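Uncharacterized protein YJL217W (Saccharomyces cerevisiae, PDB 3O12) functions in the galactose metabolic pathway via the GAL83 protein and may control the level of the enolase ENO1. Local coordinates at residues R151-V154 and L159-Q162; D147-V152 and K168-V173. One frame throughout, in Å; residues are numbered along the deposited sequence. Where two conformers were deposited one is given.

Contact 1: residues R151-V154 and L159-Q162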
loop_
_atom_site.group_PDB
_atom_site.type_symbol
_atom_site.label_atom_id
_atom_site.label_comp_id
_atom_site.label_asym_id
_atom_site.label_seq_id
_atom_site.Cartn_x
_atom_site.Cartn_y
_atom_site.Cartn_z
ATOM N N ARG A 151 3.566 -6.027 -6.352
ATOM C CA ARG A 151 4.990 -5.863 -6.566
ATOM C C ARG A 151 5.210 -4.437 -7.016
ATOM O O ARG A 151 4.570 -3.952 -7.953
ATOM C CB ARG A 151 5.513 -6.845 -7.618
ATOM C CG ARG A 151 6.984 -6.659 -7.962
ATOM C CD ARG A 151 7.406 -7.603 -9.071
ATOM N NE ARG A 151 7.440 -8.983 -8.607
ATOM C CZ ARG A 151 7.637 -10.038 -9.394
ATOM N NH1 ARG A 151 7.804 -9.870 -10.699
ATOM N NH2 ARG A 151 7.673 -11.254 -8.872
ATOM N N VAL A 152 6.110 -3.743 -6.344
ATOM C CA VAL A 152 6.414 -2.359 -6.677
ATOM C C VAL A 152 7.907 -2.177 -6.875
ATOM O O VAL A 152 8.711 -2.665 -6.063
ATOM C CB VAL A 152 5.929 -1.413 -5.579
ATOM C CG1 VAL A 152 6.278 0.030 -5.928
ATOM C CG2 VAL A 152 4.428 -1.570 -5.379
ATOM N N THR A 153 8.285 -1.488 -7.945
ATOM C CA THR A 153 9.676 -1.194 -8.245
ATOM C C THR A 153 9.850 0.307 -8.383
ATOM O O THR A 153 9.077 0.962 -9.092
ATOM C CB THR A 153 10.111 -1.876 -9.544
ATOM O OG1 THR A 153 9.945 -3.293 -9.407
ATOM C CG2 THR A 153 11.564 -1.567 -9.859
ATOM N N VAL A 154 10.840 0.862 -7.699
ATOM C CA VAL A 154 11.216 2.258 -7.882
ATOM C C VAL A 154 12.685 2.313 -8.243
ATOM O O VAL A 154 13.531 1.775 -7.521
ATOM C CB VAL A 154 10.989 3.099 -6.610
ATOM C CG1 VAL A 154 11.549 4.505 -6.815
ATOM C CG2 VAL A 154 9.508 3.162 -6.266
ATOM N N LEU A 159 8.312 4.784 -10.843
ATOM C CA LEU A 159 7.643 3.766 -10.056
ATOM C C LEU A 159 6.775 2.878 -10.943
ATOM O O LEU A 159 6.049 3.365 -11.810
ATOM C CB LEU A 159 6.807 4.422 -8.951
ATOM C CG LEU A 159 6.130 3.509 -7.924
ATOM C CD1 LEU A 159 5.966 4.227 -6.578
ATOM C CD2 LEU A 159 4.797 3.023 -8.455
ATOM N N ARG A 160 6.862 1.566 -10.742
ATOM C CA ARG A 160 6.019 0.603 -11.452
ATOM C C ARG A 160 5.297 -0.264 -10.437
ATOM O O ARG A 160 5.929 -0.812 -9.529
ATOM C CB ARG A 160 6.865 -0.299 -12.345
ATOM C CG ARG A 160 7.401 0.353 -13.580
ATOM C CD ARG A 160 8.229 -0.624 -14.405
ATOM N NE ARG A 160 9.658 -0.463 -14.153
ATOM C CZ ARG A 160 10.463 -1.422 -13.707
ATOM N NH1 ARG A 160 9.988 -2.636 -13.458
ATOM N NH2 ARG A 160 11.749 -1.164 -13.514
ATOM N N ILE A 161 3.988 -0.395 -10.570
ATOM C CA ILE A 161 3.187 -1.269 -9.718
ATOM C C ILE A 161 2.624 -2.401 -10.543
ATOM O O ILE A 161 2.052 -2.161 -11.613
ATOM C CB ILE A 161 1.952 -0.534 -9.174
ATOM C CG1 ILE A 161 2.342 0.753 -8.470
ATOM C CG2 ILE A 161 1.157 -1.448 -8.241
ATOM C CD1 ILE A 161 1.144 1.565 -8.040
ATOM N N GLN A 162 2.760 -3.628 -10.047
ATOM C CA GLN A 162 2.145 -4.798 -10.656
ATOM C C GLN A 162 1.308 -5.523 -9.611
ATOM O O GLN A 162 1.574 -5.430 -8.400
ATOM C CB GLN A 162 3.215 -5.747 -11.193
ATOM C CG GLN A 162 4.077 -5.157 -12.296
ATOM C CD GLN A 162 5.301 -6.001 -12.572
ATOM O OE1 GLN A 162 5.245 -6.992 -13.308
ATOM N NE2 GLN A 162 6.419 -5.618 -11.981
HETATM O O HOH W 1 7.117 -3.707 -10.137
#
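Arg160 O is gripped from three directions: the backbone N-H of Thr153 donates to it, a water donates to it, and the CA-H of Val152 points at it. The Thr153 N to Arg160 O bond is 2.9 Å long; the water sits 3.2 Å from Arg160 O and is also hydrogen-bonded to Thr153 OG1, whose protein partner is Thr84 on the adjoining strand. Arg160 N returns a bond to Thr153 O at 2.8 Å, and the same two-way pairing recurs between Arg151 and Gln162. These are the hydrogen-bonded pairs of an antiparallel beta hairpin, formed by strands 148-155 and 158-164; Val152-Ile161 and Val154-Leu159 are the non-hydrogen-bonded ones.

On the face carrying Thr153, the Arg160 side chain runs alongside it. With chi1 at -60°, Thr153 OG1 sits beside the backbone N, toward the water, and CG2 takes the position opposite the N, under one face of the guanidinium, 3.7 Å from Arg160 NH2. Arg151 and Gln162 likewise lie side by side.

The other face is purely apolar. Leu159 fits between two valines, with CD1 3.7 Å from Val154 CG2 and CG 4.0 Å from Val152 CG1. Ile102 and Val104 cover Val152 and Leu112 covers Leu159, all from the second sheet, so this face belongs to the interior between the sheets. The hairpin is thus amphipathic: hydrocarbon faces the opposing sheet, while the other side carries two arginines, a glutamine and a threonine, with a water that bridges the two strands.

Contact 2: residues D147-V152 and K168-V173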
loop_
_atom_site.group_PDB
_atom_site.type_symbol
_atom_site.label_atom_id
_atom_site.label_comp_id
_atom_site.label_asym_id
_atom_site.label_seq_id
_atom_site.Cartn_x
_atom_site.Cartn_y
_atom_site.Cartn_z
ATOM N N ASP A 147 -7.348 -12.025 -1.476
ATOM C CA ASP A 147 -6.030 -12.656 -1.531
ATOM C C ASP A 147 -5.322 -12.260 -2.816
ATOM O O ASP A 147 -5.636 -12.767 -3.894
ATOM C CB ASP A 147 -6.180 -14.173 -1.454
ATOM C CG ASP A 147 -4.862 -14.895 -1.239
ATOM O OD1 ASP A 147 -3.808 -14.240 -1.121
ATOM O OD2 ASP A 147 -4.885 -16.148 -1.174
ATOM N N PHE A 148 -4.380 -11.326 -2.711
ATOM C CA PHE A 148 -3.642 -10.892 -3.885
ATOM C C PHE A 148 -2.226 -10.507 -3.488
ATOM O O PHE A 148 -1.924 -10.357 -2.298
ATOM C CB PHE A 148 -4.340 -9.707 -4.583
ATOM C CG PHE A 148 -4.390 -8.446 -3.754
ATOM C CD1 PHE A 148 -3.394 -7.475 -3.871
ATOM C CD2 PHE A 148 -5.422 -8.226 -2.852
ATOM C CE1 PHE A 148 -3.431 -6.306 -3.107
ATOM C CE2 PHE A 148 -5.454 -7.056 -2.075
ATOM C CZ PHE A 148 -4.457 -6.101 -2.208
ATOM N N TRP A 149 -1.362 -10.372 -4.489
ATOM C CA TRP A 149 0.005 -9.908 -4.290
ATOM C C TRP A 149 0.213 -8.590 -5.016
ATOM O O TRP A 149 -0.401 -8.320 -6.061
ATOM C CB TRP A 149 1.029 -10.910 -4.843
ATOM C CG TRP A 149 1.169 -12.205 -4.075
ATOM C CD1 TRP A 149 2.145 -12.516 -3.175
ATOM C CD2 TRP A 149 0.326 -13.359 -4.173
ATOM N NE1 TRP A 149 1.956 -13.792 -2.698
ATOM C CE2 TRP A 149 0.844 -14.331 -3.291
ATOM C CE3 TRP A 149 -0.822 -13.659 -4.911
ATOM C CZ2 TRP A 149 0.255 -15.592 -3.136
ATOM C CZ3 TRP A 149 -1.413 -14.914 -4.754
ATOM C CH2 TRP A 149 -0.869 -15.862 -3.870
ATOM N N LEU A 150 1.098 -7.770 -4.465
ATOM C CA LEU A 150 1.568 -6.556 -5.126
ATOM C C LEU A 150 3.065 -6.591 -5.264
ATOM O O LEU A 150 3.765 -7.094 -4.386
ATOM C CB LEU A 150 1.196 -5.307 -4.327
ATOM C CG LEU A 150 -0.297 -5.013 -4.294
ATOM C CD1 LEU A 150 -0.638 -4.045 -3.169
ATOM C CD2 LEU A 150 -0.793 -4.483 -5.657
ATOM N N ARG A 151 3.566 -6.027 -6.352
ATOM C CA ARG A 151 4.990 -5.863 -6.566
ATOM C C ARG A 151 5.210 -4.437 -7.016
ATOM O O ARG A 151 4.570 -3.952 -7.953
ATOM C CB ARG A 151 5.513 -6.845 -7.618
ATOM C CG ARG A 151 6.984 -6.659 -7.962
ATOM C CD ARG A 151 7.406 -7.603 -9.071
ATOM N NE ARG A 151 7.440 -8.983 -8.607
ATOM C CZ ARG A 151 7.637 -10.038 -9.394
ATOM N NH1 ARG A 151 7.804 -9.870 -10.699
ATOM N NH2 ARG A 151 7.673 -11.254 -8.872
ATOM N N VAL A 152 6.110 -3.743 -6.344
ATOM C CA VAL A 152 6.414 -2.359 -6.677
ATOM C C VAL A 152 7.907 -2.177 -6.875
ATOM O O VAL A 152 8.711 -2.665 -6.063
ATOM C CB VAL A 152 5.929 -1.413 -5.579
ATOM C CG1 VAL A 152 6.278 0.030 -5.928
ATOM C CG2 VAL A 152 4.428 -1.570 -5.379
ATOM N N LYS A 168 2.168 -15.866 -10.239
ATOM C CA LYS A 168 2.782 -16.370 -11.467
ATOM C C LYS A 168 2.840 -15.297 -12.555
ATOM O O LYS A 168 3.870 -15.135 -13.207
ATOM C CB LYS A 168 2.024 -17.594 -12.001
ATOM C CG LYS A 168 1.893 -18.749 -11.011
ATOM C CD LYS A 168 3.249 -19.300 -10.612
ATOM C CE LYS A 168 3.115 -20.382 -9.557
ATOM N NZ LYS A 168 4.456 -20.886 -9.149
ATOM N N THR A 169 1.723 -14.588 -12.746
ATOM C CA THR A 169 1.572 -13.558 -13.765
ATOM C C THR A 169 1.370 -12.206 -13.084
ATOM O O THR A 169 0.590 -12.106 -12.137
ATOM C CB THR A 169 0.337 -13.853 -14.639
ATOM O OG1 THR A 169 0.364 -15.231 -15.040
ATOM C CG2 THR A 169 0.316 -12.966 -15.863
ATOM N N TRP A 170 2.068 -11.178 -13.569
ATOM C CA TRP A 170 2.130 -9.876 -12.892
ATOM C C TRP A 170 1.786 -8.685 -13.790
ATOM O O TRP A 170 2.669 -7.907 -14.160
ATOM C CB TRP A 170 3.530 -9.668 -12.309
ATOM C CG TRP A 170 3.928 -10.692 -11.289
ATOM C CD1 TRP A 170 4.514 -11.902 -11.524
ATOM C CD2 TRP A 170 3.776 -10.590 -9.863
ATOM N NE1 TRP A 170 4.732 -12.562 -10.336
ATOM C CE2 TRP A 170 4.286 -11.777 -9.303
ATOM C CE3 TRP A 170 3.257 -9.609 -9.009
ATOM C CZ2 TRP A 170 4.296 -12.013 -7.926
ATOM C CZ3 TRP A 170 3.266 -9.845 -7.644
ATOM C CH2 TRP A 170 3.782 -11.036 -7.118
ATOM N N PRO A 171 0.496 -8.518 -14.126
ATOM C CA PRO A 171 0.073 -7.386 -14.956
ATOM C C PRO A 171 0.415 -6.027 -14.345
ATOM O O PRO A 171 0.387 -5.841 -13.123
ATOM C CB PRO A 171 -1.450 -7.553 -15.047
ATOM C CG PRO A 171 -1.816 -8.554 -14.020
ATOM C CD PRO A 171 -0.618 -9.427 -13.816
ATOM N N LEU A 172 0.728 -5.076 -15.219
ATOM C CA LEU A 172 0.992 -3.701 -14.824
ATOM C C LEU A 172 -0.275 -3.005 -14.356
ATOM O O LEU A 172 -1.352 -3.161 -14.963
ATOM C CB LEU A 172 1.582 -2.927 -16.001
ATOM C CG LEU A 172 1.870 -1.450 -15.732
ATOM C CD1 LEU A 172 3.158 -1.319 -14.941
ATOM C CD2 LEU A 172 1.943 -0.646 -17.038
ATOM N N VAL A 173 -0.140 -2.223 -13.297
ATOM C CA VAL A 173 -1.222 -1.426 -12.728
ATOM C C VAL A 173 -0.924 0.052 -12.996
ATOM O O VAL A 173 -1.807 0.830 -13.381
ATOM C CB VAL A 173 -1.305 -1.649 -11.188
ATOM C CG1 VAL A 173 -2.289 -0.681 -10.531
ATOM C CG2 VAL A 173 -1.671 -3.082 -10.869
#
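Trp149 is the first residue of 147-152 to meet Trp170. Its CB lies 3.6 Å from Trp170 CH2, and the two side chains run obliquely to each other without their rings stacking. The reason is the first torsion: at chi1 -71° Trp149 CG is opposite the carbonyl carbon, which takes the indole away from 168-173, and NE1 finds its hydrogen bond with Glu204. What Trp170 touches is therefore mainly the base of the Trp149 side chain.

Leu150 points its side chain the other way, against Ile102 of the opposing sheet, and offers only backbone: its carbonyl carbon is 4.0 Å from Trp170 CZ3, at the edge of the indole and near its plane. In the seven-stranded antiparallel sheet, strand 158-164 separates strand 148-155 from strand 172-177. Trp170, in the loop just before strand 172-177, reaches past that intervening strand over the outer face of the sheet, touching Gln162 and Ser164 on the way.

Arg151 supplies the main interaction. Its CB packs above the rim of the six-membered ring, 3.7 Å from Trp170 CZ3. The chain then rises, extended through CG and CD, and bends at chi3 (-70°), which brings the guanidinium back over the indole. It lies nearly flat there, the planes 20° apart, in a cation-pi stack: Arg151 CZ is 3.9 Å from the centroid of the five-membered ring and close to its normal. NH2 is the nearest nitrogen, 3.5 Å from Trp170 CE2 and set toward the rim of the ring system. That same NH2 is hydrogen-bonded to Gln86 OE1 on strand 83-91, which would steady the rotation of the guanidinium above the indole.

Contacts 1 and 2 share Arg151 and Val152 on strand 148-155, and their centres are about 9 Å apart. Contact 1 pairs that strand with its direct neighbour; contact 2 reaches from it to the chain leading into the next strand but one. Residues 159-162 and 168-173 also meet directly: Ile161 O and Val173 N, 2.8 Å apart, make a probable backbone hydrogen bond that continues the sheet. Arg151 is the hinge of the two: backbone in contact 1, guanidinium in contact 2. A 1,2-ethanediol lies about 6 Å from the Ile161 side chain and a sulfate about 6 Å from that of Trp149, both probably from the crystallisation liquor; neither marks a known site.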